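Local coordinates for putative lipoprotein (Bacteroides thetaiotaomicron, PDB 4Q1Z) that is of unknown function but is a putative two-domain lipoprotein of the DUF4876 family, rich in beta strands and almost without helix, at residues A70-T73 / E77-I80; I358-E361 / Y366-Q369. All blocks are in the same frame, centred on the assembly; numbering follows the deposited sequence.

Interaction 1 of 2, residues A70-T73 / E77-I80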
ATOM      1  N   ALA A  70      -9.318  15.048   5.695  1.00 62.47           N
ATOM      2  CA  ALA A  70     -10.724  14.824   5.970  1.00 62.63           C
ATOM      3  C   ALA A  70     -11.005  13.336   5.862  1.00 67.57           C
ATOM      4  O   ALA A  70     -10.465  12.667   4.979  1.00 66.19           O
ATOM      5  CB  ALA A  70     -11.589  15.610   5.007  1.00 63.50           C
ATOM      6  N   ILE A  71     -11.786  12.806   6.807  1.00 65.97           N
ATOM      7  CA  ILE A  71     -12.218  11.410   6.823  1.00 65.51           C
ATOM      8  C   ILE A  71     -13.732  11.442   6.639  1.00 70.05           C
ATOM      9  O   ILE A  71     -14.398  12.172   7.368  1.00 70.97           O
ATOM     10  CB  ILE A  71     -11.755  10.644   8.102  1.00 69.11           C
ATOM     11  CG1 ILE A  71     -10.224  10.469   8.117  1.00 69.38           C
ATOM     12  CG2 ILE A  71     -12.420   9.260   8.197  1.00 69.58           C
ATOM     13  CD1 ILE A  71      -9.481  11.526   8.855  1.00 82.36           C
ATOM     14  N   ASP A  72     -14.274  10.730   5.634  1.00 65.77           N
ATOM     15  CA  ASP A  72     -15.717  10.764   5.414  1.00 66.48           C
ATOM     16  C   ASP A  72     -16.424   9.693   6.277  1.00 73.29           C
ATOM     17  O   ASP A  72     -15.765   8.999   7.062  1.00 73.08           O
ATOM     18  CB  ASP A  72     -16.108  10.717   3.912  1.00 67.48           C
ATOM     19  CG  ASP A  72     -16.052   9.424   3.106  1.00 75.34           C
ATOM     20  OD1 ASP A  72     -15.716   8.369   3.681  1.00 73.11           O
ATOM     21  OD2 ASP A  72     -16.378   9.469   1.897  1.00 84.09           O
ATOM     22  N   THR A  73     -17.770   9.618   6.184  1.00 71.56           N
ATOM     23  CA  THR A  73     -18.600   8.716   6.992  1.00 72.19           C
ATOM     24  C   THR A  73     -18.323   7.236   6.717  1.00 77.73           C
ATOM     25  O   THR A  73     -18.662   6.405   7.562  1.00 79.10           O
ATOM     26  CB  THR A  73     -20.076   9.026   6.798  1.00 76.52           C
ATOM     27  OG1 THR A  73     -20.363   9.162   5.404  1.00 72.30           O
ATOM     28  CG2 THR A  73     -20.506  10.268   7.557  1.00 76.24           C
ATOM     29  N   GLU A  77     -10.186   8.321   3.439  1.00 58.14           N
ATOM     30  CA  GLU A  77      -9.269   9.376   3.806  1.00 57.93           C
ATOM     31  C   GLU A  77      -8.993  10.252   2.613  1.00 60.97           C
ATOM     32  O   GLU A  77      -8.856   9.749   1.493  1.00 61.90           O
ATOM     33  CB  GLU A  77      -7.982   8.796   4.366  1.00 59.16           C
ATOM     34  CG  GLU A  77      -7.140   9.810   5.114  1.00 71.67           C
ATOM     35  CD  GLU A  77      -5.693   9.422   5.333  1.00 81.86           C
ATOM     36  OE1 GLU A  77      -5.436   8.231   5.623  1.00 77.04           O
ATOM     37  OE2 GLU A  77      -4.816  10.310   5.210  1.00 64.72           O
ATOM     38  N   TYR A  78      -8.945  11.573   2.854  1.00 55.08           N
ATOM     39  CA  TYR A  78      -8.691  12.583   1.845  1.00 53.93           C
ATOM     40  C   TYR A  78      -7.630  13.557   2.290  1.00 59.54           C
ATOM     41  O   TYR A  78      -7.695  14.068   3.405  1.00 61.90           O
ATOM     42  CB  TYR A  78      -9.974  13.391   1.504  1.00 54.76           C
ATOM     43  CG  TYR A  78     -11.160  12.566   1.058  1.00 55.14           C
ATOM     44  CD1 TYR A  78     -11.983  11.933   1.986  1.00 56.50           C
ATOM     45  CD2 TYR A  78     -11.501  12.472  -0.290  1.00 55.86           C
ATOM     46  CE1 TYR A  78     -13.085  11.185   1.582  1.00 55.86           C
ATOM     47  CE2 TYR A  78     -12.611  11.738  -0.705  1.00 56.69           C
ATOM     48  CZ  TYR A  78     -13.396  11.091   0.236  1.00 66.81           C
ATOM     49  OH  TYR A  78     -14.480  10.342  -0.154  1.00 75.79           O
ATOM     50  N   TYR A  79      -6.691  13.871   1.403  1.00 55.31           N
ATOM     51  CA  TYR A  79      -5.733  14.934   1.632  1.00 55.20           C
ATOM     52  C   TYR A  79      -6.383  16.176   1.027  1.00 59.83           C
ATOM     53  O   TYR A  79      -6.704  16.210  -0.173  1.00 58.16           O
ATOM     54  CB  TYR A  79      -4.339  14.618   1.059  1.00 55.81           C
ATOM     55  CG  TYR A  79      -3.366  15.759   1.269  1.00 58.13           C
ATOM     56  CD1 TYR A  79      -3.035  16.197   2.552  1.00 59.93           C
ATOM     57  CD2 TYR A  79      -2.823  16.444   0.188  1.00 59.50           C
ATOM     58  CE1 TYR A  79      -2.168  17.269   2.748  1.00 61.39           C
ATOM     59  CE2 TYR A  79      -1.954  17.518   0.374  1.00 61.26           C
ATOM     60  CZ  TYR A  79      -1.645  17.937   1.653  1.00 70.03           C
ATOM     61  OH  TYR A  79      -0.802  19.005   1.810  1.00 78.38           O
ATOM     62  N   ILE A  80      -6.706  17.149   1.883  1.00 57.44           N
ATOM     63  CA  ILE A  80      -7.429  18.333   1.418  1.00 56.22           C
ATOM     64  C   ILE A  80      -6.477  19.523   1.368  1.00 61.46           C
ATOM     65  O   ILE A  80      -5.558  19.620   2.179  1.00 62.36           O
ATOM     66  CB  ILE A  80      -8.716  18.560   2.267  1.00 58.83           C
ATOM     67  CG1 ILE A  80      -8.410  18.847   3.768  1.00 59.47           C
ATOM     68  CG2 ILE A  80      -9.660  17.346   2.111  1.00 56.68           C
ATOM     69  CD1 ILE A  80      -9.598  19.160   4.655  1.00 59.56           C
TER

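Interaction 2 of 2, residues I358-E361 / Y366-Q369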
ATOM      1  N   ILE A 358       1.622  15.654  -5.996  1.00 67.23           N
ATOM      2  CA  ILE A 358       0.909  16.280  -4.881  1.00 65.92           C
ATOM      3  C   ILE A 358       1.657  15.894  -3.590  1.00 67.20           C
ATOM      4  O   ILE A 358       1.805  14.709  -3.308  1.00 66.67           O
ATOM      5  CB  ILE A 358      -0.594  15.872  -4.882  1.00 68.11           C
ATOM      6  CG1 ILE A 358      -1.281  16.363  -6.185  1.00 68.30           C
ATOM      7  CG2 ILE A 358      -1.315  16.423  -3.633  1.00 69.31           C
ATOM      8  CD1 ILE A 358      -2.629  15.766  -6.503  1.00 76.36           C
ATOM      9  N   ILE A 359       2.159  16.899  -2.836  1.00 62.05           N
ATOM     10  CA  ILE A 359       2.973  16.722  -1.621  1.00 59.83           C
ATOM     11  C   ILE A 359       2.162  16.935  -0.335  1.00 65.24           C
ATOM     12  O   ILE A 359       1.460  17.945  -0.201  1.00 66.69           O
ATOM     13  CB  ILE A 359       4.209  17.680  -1.680  1.00 61.94           C
ATOM     14  CG1 ILE A 359       5.064  17.433  -2.949  1.00 60.88           C
ATOM     15  CG2 ILE A 359       5.064  17.662  -0.391  1.00 61.17           C
ATOM     16  CD1 ILE A 359       5.625  15.978  -3.133  1.00 57.54           C
ATOM     17  N   ARG A 360       2.285  15.985   0.614  1.00 60.96           N
ATOM     18  CA  ARG A 360       1.657  16.068   1.935  1.00 60.75           C
ATOM     19  C   ARG A 360       2.537  16.987   2.735  1.00 67.35           C
ATOM     20  O   ARG A 360       3.531  16.539   3.290  1.00 67.76           O
ATOM     21  CB  ARG A 360       1.514  14.675   2.583  1.00 58.68           C
ATOM     22  CG  ARG A 360       0.689  14.681   3.868  1.00 65.15           C
ATOM     23  CD  ARG A 360       0.455  13.300   4.462  1.00 64.35           C
ATOM     24  NE  ARG A 360      -0.218  12.376   3.540  1.00 63.25           N
ATOM     25  CZ  ARG A 360      -1.533  12.170   3.479  1.00 71.46           C
ATOM     26  NH1 ARG A 360      -2.359  12.840   4.272  1.00 58.44           N
ATOM     27  NH2 ARG A 360      -2.032  11.302   2.613  1.00 58.59           N
ATOM     28  N   GLU A 361       2.216  18.288   2.717  1.00 66.33           N
ATOM     29  CA  GLU A 361       2.979  19.391   3.332  1.00 68.01           C
ATOM     30  C   GLU A 361       3.244  19.191   4.839  1.00 72.38           C
ATOM     31  O   GLU A 361       4.256  19.691   5.353  1.00 73.39           O
ATOM     32  CB  GLU A 361       2.277  20.755   3.106  1.00 70.08           C
ATOM     33  CG  GLU A 361       1.936  21.078   1.654  1.00 82.62           C
ATOM     34  CD  GLU A 361       3.046  21.564   0.734  1.00113.54           C
ATOM     35  OE1 GLU A 361       4.053  20.838   0.557  1.00107.74           O
ATOM     36  OE2 GLU A 361       2.860  22.636   0.113  1.00116.24           O
ATOM     37  N   TYR A 366       5.487  12.108  -0.402  1.00 57.70           N
ATOM     38  CA  TYR A 366       4.745  11.733  -1.581  1.00 56.13           C
ATOM     39  C   TYR A 366       3.480  10.975  -1.240  1.00 59.92           C
ATOM     40  O   TYR A 366       3.404  10.291  -0.221  1.00 59.06           O
ATOM     41  CB  TYR A 366       5.617  10.879  -2.495  1.00 56.49           C
ATOM     42  CG  TYR A 366       6.733  11.650  -3.159  1.00 60.16           C
ATOM     43  CD1 TYR A 366       6.460  12.715  -4.011  1.00 63.08           C
ATOM     44  CD2 TYR A 366       8.061  11.309  -2.948  1.00 62.09           C
ATOM     45  CE1 TYR A 366       7.480  13.420  -4.638  1.00 64.95           C
ATOM     46  CE2 TYR A 366       9.091  12.005  -3.572  1.00 64.76           C
ATOM     47  CZ  TYR A 366       8.794  13.066  -4.413  1.00 73.77           C
ATOM     48  OH  TYR A 366       9.798  13.755  -5.050  1.00 78.58           O
ATOM     49  N   ILE A 367       2.471  11.143  -2.102  1.00 56.48           N
ATOM     50  CA  ILE A 367       1.189  10.453  -2.072  1.00 53.92           C
ATOM     51  C   ILE A 367       1.190   9.676  -3.381  1.00 56.04           C
ATOM     52  O   ILE A 367       1.554  10.225  -4.424  1.00 55.97           O
ATOM     53  CB  ILE A 367      -0.021  11.423  -1.872  1.00 56.15           C
ATOM     54  CG1 ILE A 367       0.103  12.193  -0.530  1.00 57.05           C
ATOM     55  CG2 ILE A 367      -1.361  10.678  -1.950  1.00 53.78           C
ATOM     56  CD1 ILE A 367      -0.705  13.485  -0.417  1.00 62.99           C
ATOM     57  N   TYR A 368       0.904   8.383  -3.301  1.00 51.24           N
ATOM     58  CA  TYR A 368       0.894   7.471  -4.442  1.00 49.24           C
ATOM     59  C   TYR A 368      -0.536   7.251  -4.876  1.00 52.44           C
ATOM     60  O   TYR A 368      -1.444   7.211  -4.042  1.00 51.04           O
ATOM     61  CB  TYR A 368       1.635   6.152  -4.096  1.00 49.34           C
ATOM     62  CG  TYR A 368       3.133   6.373  -3.986  1.00 51.42           C
ATOM     63  CD1 TYR A 368       3.698   6.904  -2.831  1.00 53.75           C
ATOM     64  CD2 TYR A 368       3.970   6.160  -5.078  1.00 52.32           C
ATOM     65  CE1 TYR A 368       5.055   7.225  -2.765  1.00 55.42           C
ATOM     66  CE2 TYR A 368       5.335   6.442  -5.013  1.00 54.11           C
ATOM     67  CZ  TYR A 368       5.869   7.004  -3.862  1.00 64.24           C
ATOM     68  OH  TYR A 368       7.212   7.331  -3.799  1.00 66.29           O
ATOM     69  N   GLN A 369      -0.734   7.153  -6.202  1.00 50.92           N
ATOM     70  CA  GLN A 369      -2.017   6.970  -6.876  1.00 49.99           C
ATOM     71  C   GLN A 369      -2.600   5.584  -6.625  1.00 54.72           C
ATOM     72  O   GLN A 369      -1.912   4.588  -6.837  1.00 55.18           O
ATOM     73  CB  GLN A 369      -1.836   7.193  -8.388  1.00 50.66           C
ATOM     74  CG  GLN A 369      -3.140   7.133  -9.182  1.00 50.30           C
ATOM     75  CD  GLN A 369      -2.915   7.166 -10.660  1.00 62.46           C
ATOM     76  OE1 GLN A 369      -2.419   8.153 -11.227  1.00 67.51           O
ATOM     77  NE2 GLN A 369      -3.333   6.105 -11.322  1.00 46.20           N
TER
HETATM   78  O   HOH W   1       3.265  12.775  -4.522  1.00 53.83           O
HETATM   79  O   HOH W   2       2.452  11.033   2.329  1.00 62.04           O

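Interaction 1 of 2, residues A70-T73 / E77-I80
The strands run antiparallel, 148° between their directions, with Ala70 and Tyr78 facing each other as a hydrogen-bonded pair. Ala70 N gives its hydrogen to Tyr78 O at 3.0 Å, and Tyr78 N gives its own to Ala70 O at 2.8 Å. Ile71 and Glu77 follow as the non-hydrogen-bonded pair, CA to CA 4.7 Å; on the other face of the sheet from Ala70 and Tyr78, Ile71 CG1 and Glu77 CG approach loosely, at 4.4 Å. The side chain of Tyr78 leans along its partner strand: CG stands beside the backbone N (chi1 -56°), which brings CD1 to 3.4 Å from Ala70 O, at the edge of the ring. These residues form the turn end of the beta hairpin made by strands 60-72 and 77-89, neighbours in the mixed sheet of the N-terminal part of the chain. Here Asp72 works on two fronts. Its OD1 accepts from the backbone N of Glu74 and of Asn76 in the connecting loop, and its OD2 receives the hydroxyl hydrogen of Tyr78 OH at 2.9 Å. That hydroxyl comes from above the carboxylate, 58° out of its plane, and the ring is turned obliquely to the carboxylate. A short acid suits this place because it can serve loop amides and a tyrosine together. Beside Tyr78, small Ala70 leaves room for the branched Ile80, whose CG2 packs 3.9 Å from Ala70 CB; Leu27 of strand 24-35 touches both.

Interaction 2 of 2, residues I358-E361 / Y366-Q369
A loose, weakly paired antiparallel turn of chain, about 359-360 against 365-366, brings Ile358-Arg360 against Tyr366-Ile367 in the DUF4876 family region. No direct hydrogen bond joins the two segments, and water bridges them at two points. Water 1 donates to Ile358 O at 2.7 Å and accepts from Ile367 N at 3.0 Å, standing between backbone groups that are themselves 3.8 Å apart. Water 2 donates to Tyr366 O at 2.8 Å and accepts from Arg360 NE at 3.2 Å, lying at the edge of the guanidinium, in its plane. Ile359 and Tyr366 lie side by side and point the same way; the delta methyl CD1 of Ile359 reaches the ring obliquely, 3.5 Å from Tyr366 CD1. Ile359 folds over to do so, CG1 beside the backbone N and CD1 turned back (chi2 -58°). On the side away from Ile359 and Tyr366, Ile367 crosses Arg360 at about a right angle. Ile367 CD1 lies over one face of the guanidinium and also touches Arg360 CB at 3.9 Å, while Ile358 CG2 approaches the same methyl more loosely. The arginine starts extended and bends at chi3 (-58°), carrying its head across the isoleucine. Leu103 and Val105 of strand 95-105 touch Ile367 as well, so a branched apolar residue fits there. Arginine suits the neighbouring place because its methylenes and flat guanidinium face tolerate apolar contact while NE gives to water 2 and NH2 makes a weak hydrogen bond to Asn137 O. The junction thus rests on apolar packing and two waters, one standing where a direct backbone bond might be, the second tying the buried Arg360 side chain to the Tyr366 carbonyl.

Interaction 2 follows interaction 1 in the chain, and the centres are about 14 Å apart; they touch where the N-terminal sheet meets the DUF4876 region. Tyr79 makes most of this join: its side chain lies on the other face of strand 77-89 from Tyr78, with OH 3.2 Å from both Ile359 O and Glu361 N, each a probable hydrogen bond, and its CD2 packs 3.7 Å from Ile367 CD1. Glu77 OE2 and Arg360 NH1, opposite in charge, stand 3.6 Å apart, a long and weak pairing. The function is unknown, so the contacts cannot be placed relative to an active site. A triethylene glycol, probably from the crystallisation liquor, lies about 4 Å from the Tyr78 side chain.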